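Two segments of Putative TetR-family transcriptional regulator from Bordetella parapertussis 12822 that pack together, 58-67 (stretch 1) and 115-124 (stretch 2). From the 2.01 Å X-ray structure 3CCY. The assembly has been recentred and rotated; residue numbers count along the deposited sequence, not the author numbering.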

# COMPACT_ATOMS: atom_id res chain seq x y z
N LYS A 58 5.54 12.20 -22.02
CA LYS A 58 5.84 11.74 -20.68
C LYS A 58 4.93 10.55 -20.35
O LYS A 58 5.36 9.58 -19.72
CB LYS A 58 5.62 12.90 -19.71
CG LYS A 58 6.12 12.73 -18.30
CD LYS A 58 5.72 13.95 -17.47
CE LYS A 58 5.58 13.59 -16.00
NZ LYS A 58 5.02 14.70 -15.14
N GLU A 59 3.67 10.62 -20.81
CA GLU A 59 2.70 9.53 -20.62
C GLU A 59 3.10 8.27 -21.38
O GLU A 59 2.86 7.17 -20.90
CB GLU A 59 1.29 9.96 -21.06
CG GLU A 59 0.74 11.16 -20.32
CD GLU A 59 -0.67 11.53 -20.76
OE1 GLU A 59 -0.88 11.80 -21.97
OE2 GLU A 59 -1.57 11.56 -19.89
N ALA A 60 3.71 8.45 -22.55
CA ALA A 60 4.21 7.34 -23.37
C ALA A 60 5.33 6.58 -22.65
O ALA A 60 5.35 5.35 -22.66
CB ALA A 60 4.68 7.85 -24.73
N VAL A 61 6.25 7.33 -22.03
CA VAL A 61 7.29 6.73 -21.19
C VAL A 61 6.67 5.91 -20.07
O VAL A 61 7.04 4.76 -19.87
CB VAL A 61 8.25 7.80 -20.61
CG1 VAL A 61 9.33 7.15 -19.75
CG2 VAL A 61 8.90 8.61 -21.74
N LEU A 62 5.70 6.49 -19.37
CA LEU A 62 4.99 5.79 -18.30
C LEU A 62 4.21 4.57 -18.80
O LEU A 62 4.29 3.50 -18.22
CB LEU A 62 4.07 6.74 -17.51
CG LEU A 62 3.24 6.15 -16.36
CD1 LEU A 62 4.09 5.55 -15.24
CD2 LEU A 62 2.29 7.16 -15.76
N ARG A 63 3.44 4.75 -19.88
CA ARG A 63 2.58 3.69 -20.39
C ARG A 63 3.43 2.48 -20.78
O ARG A 63 3.09 1.36 -20.42
CB ARG A 63 1.71 4.18 -21.55
CG ARG A 63 0.75 3.13 -22.13
CD ARG A 63 0.03 3.60 -23.39
NE ARG A 63 0.95 3.93 -24.49
CZ ARG A 63 1.11 5.15 -25.02
NH1 ARG A 63 1.97 5.32 -26.02
NH2 ARG A 63 0.43 6.20 -24.57
N ASP A 64 4.53 2.74 -21.48
CA ASP A 64 5.46 1.68 -21.89
C ASP A 64 6.08 0.90 -20.72
O ASP A 64 6.02 -0.34 -20.70
CB ASP A 64 6.52 2.25 -22.84
CG ASP A 64 7.54 1.20 -23.29
OD1 ASP A 64 7.48 0.80 -24.47
OD2 ASP A 64 8.40 0.79 -22.48
N MSE A 65 6.62 1.59 -19.72
CA MSE A 65 7.24 0.85 -18.59
C MSE A 65 6.23 0.06 -17.76
O MSE A 65 6.56 -0.99 -17.20
CB MSE A 65 8.06 1.77 -17.67
CG MSE A 65 7.24 2.47 -16.63
SE MSE A 65 8.24 3.61 -15.43
CE MSE A 65 9.19 4.71 -16.68
N LEU A 66 5.01 0.56 -17.67
CA LEU A 66 3.96 -0.14 -16.96
C LEU A 66 3.51 -1.36 -17.76
O LEU A 66 3.27 -2.42 -17.20
CB LEU A 66 2.80 0.80 -16.69
CG LEU A 66 3.09 1.91 -15.66
CD1 LEU A 66 1.80 2.53 -15.14
CD2 LEU A 66 3.91 1.36 -14.48
N THR A 67 3.41 -1.19 -19.06
CA THR A 67 2.94 -2.27 -19.93
C THR A 67 3.92 -3.44 -19.96
O THR A 67 3.54 -4.60 -19.79
CB THR A 67 2.66 -1.75 -21.36
OG1 THR A 67 1.61 -0.77 -21.31
CG2 THR A 67 2.24 -2.86 -22.28
N CYS A 115 1.50 4.65 -9.76
CA CYS A 115 1.43 5.71 -10.79
C CYS A 115 0.37 5.52 -11.88
O CYS A 115 0.26 6.36 -12.78
CB CYS A 115 2.79 5.89 -11.45
SG CYS A 115 3.95 6.90 -10.54
N LEU A 116 -0.39 4.44 -11.80
CA LEU A 116 -1.40 4.12 -12.80
C LEU A 116 -2.38 5.28 -13.13
O LEU A 116 -2.81 5.41 -14.27
CB LEU A 116 -2.16 2.85 -12.39
CG LEU A 116 -3.07 2.20 -13.43
CD1 LEU A 116 -2.34 1.94 -14.74
CD2 LEU A 116 -3.65 0.92 -12.89
N ASP A 117 -2.70 6.12 -12.14
CA ASP A 117 -3.69 7.20 -12.34
C ASP A 117 -3.18 8.33 -13.23
O ASP A 117 -3.98 9.05 -13.85
CB ASP A 117 -4.23 7.74 -11.01
CG ASP A 117 -3.13 8.18 -10.05
OD1 ASP A 117 -2.23 7.36 -9.75
OD2 ASP A 117 -3.19 9.34 -9.57
N ALA A 118 -1.86 8.49 -13.31
CA ALA A 118 -1.26 9.54 -14.12
C ALA A 118 -1.58 9.40 -15.61
O ALA A 118 -1.40 10.33 -16.38
CB ALA A 118 0.24 9.57 -13.90
N LEU A 119 -2.08 8.22 -15.99
CA LEU A 119 -2.45 7.93 -17.37
C LEU A 119 -3.87 8.43 -17.72
O LEU A 119 -4.64 8.75 -16.81
CB LEU A 119 -2.32 6.43 -17.64
CG LEU A 119 -0.87 5.91 -17.69
CD1 LEU A 119 -0.84 4.42 -17.91
CD2 LEU A 119 -0.07 6.65 -18.77
N PRO A 120 -4.20 8.53 -19.03
CA PRO A 120 -5.57 8.78 -19.52
C PRO A 120 -6.63 7.76 -19.05
O PRO A 120 -6.60 7.34 -17.89
CB PRO A 120 -5.42 8.73 -21.05
CG PRO A 120 -4.00 9.04 -21.31
CD PRO A 120 -3.24 8.46 -20.15
N GLU A 121 -7.55 7.38 -19.93
CA GLU A 121 -8.63 6.46 -19.54
C GLU A 121 -8.58 5.10 -20.22
O GLU A 121 -8.72 4.08 -19.56
CB GLU A 121 -10.01 7.10 -19.70
CG GLU A 121 -10.39 8.03 -18.55
CD GLU A 121 -10.02 7.47 -17.18
OE1 GLU A 121 -9.08 8.01 -16.55
OE2 GLU A 121 -10.65 6.47 -16.74
N ASP A 122 -8.37 5.11 -21.53
CA ASP A 122 -8.31 3.87 -22.31
C ASP A 122 -7.13 2.97 -21.92
O ASP A 122 -7.28 1.75 -21.78
CB ASP A 122 -8.33 4.16 -23.82
CG ASP A 122 -7.41 5.32 -24.22
OD1 ASP A 122 -7.79 6.50 -24.00
OD2 ASP A 122 -6.31 5.06 -24.76
N GLN A 123 -5.95 3.57 -21.75
CA GLN A 123 -4.74 2.81 -21.44
C GLN A 123 -4.67 2.46 -19.96
O GLN A 123 -4.10 1.43 -19.59
CB GLN A 123 -3.47 3.52 -21.94
CG GLN A 123 -3.30 4.97 -21.50
CD GLN A 123 -2.57 5.82 -22.52
OE1 GLN A 123 -1.38 6.12 -22.36
NE2 GLN A 123 -3.27 6.21 -23.58
N ARG A 124 -5.26 3.31 -19.13
CA ARG A 124 -5.39 3.03 -17.71
C ARG A 124 -6.17 1.74 -17.56
O ARG A 124 -5.77 0.85 -16.81
CB ARG A 124 -6.15 4.16 -17.02
CG ARG A 124 -5.79 4.42 -15.60
CD ARG A 124 -6.93 5.16 -14.94
NE ARG A 124 -6.47 6.34 -14.23
CZ ARG A 124 -7.28 7.31 -13.78
NH1 ARG A 124 -6.77 8.36 -13.14
NH2 ARG A 124 -8.59 7.24 -13.99

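Stretch 2 meets one face of the helix 58-67, the one formed by Glu 59, Leu 62, Arg 63 and Leu 66, whose CA-to-CB bonds all point toward it. At Cys 115, CB lies 4.0 Å from Leu 62 CD1, an apolar contact, while Cys 115 O accepts the backbone hydrogen bond from Ala 118 N (3.1 Å) that helps close the 3-10 turn. Leu 116 directs CA-to-CB away, yet its side chain (chi1 t, chi2 p) comes back far enough for CD1 to reach Leu 66 CD1 at 4.2 Å. Asp 117 makes no contact with the helix. Ala 118 points toward the helix and sets CB 3.7 Å from Leu 62 CD2, a close apolar fit.

Leu 119 is the most widely connected residue. Its CA-to-CB bond runs sideways, but the m,t rotamer brings Leu 119 CD2 to 3.9 Å from Leu 62 CD2 and 4.1 Å from Arg 63 CB, and Leu 119 CD1 to 4.3 Å from Leu 66 CD1. Pro 120 CD packs 3.5 Å from Glu 59 OE2.

Polar pairing arrives with Gln 123: Arg 63 NH2 donates to Gln 123 OE1 at 2.9 Å. The 172° N-H...O angle is nearly linear, and OE1 sits at the guanidinium edge near its plane, where the N-H bonds point. This is the only hydrogen bond between the stretches.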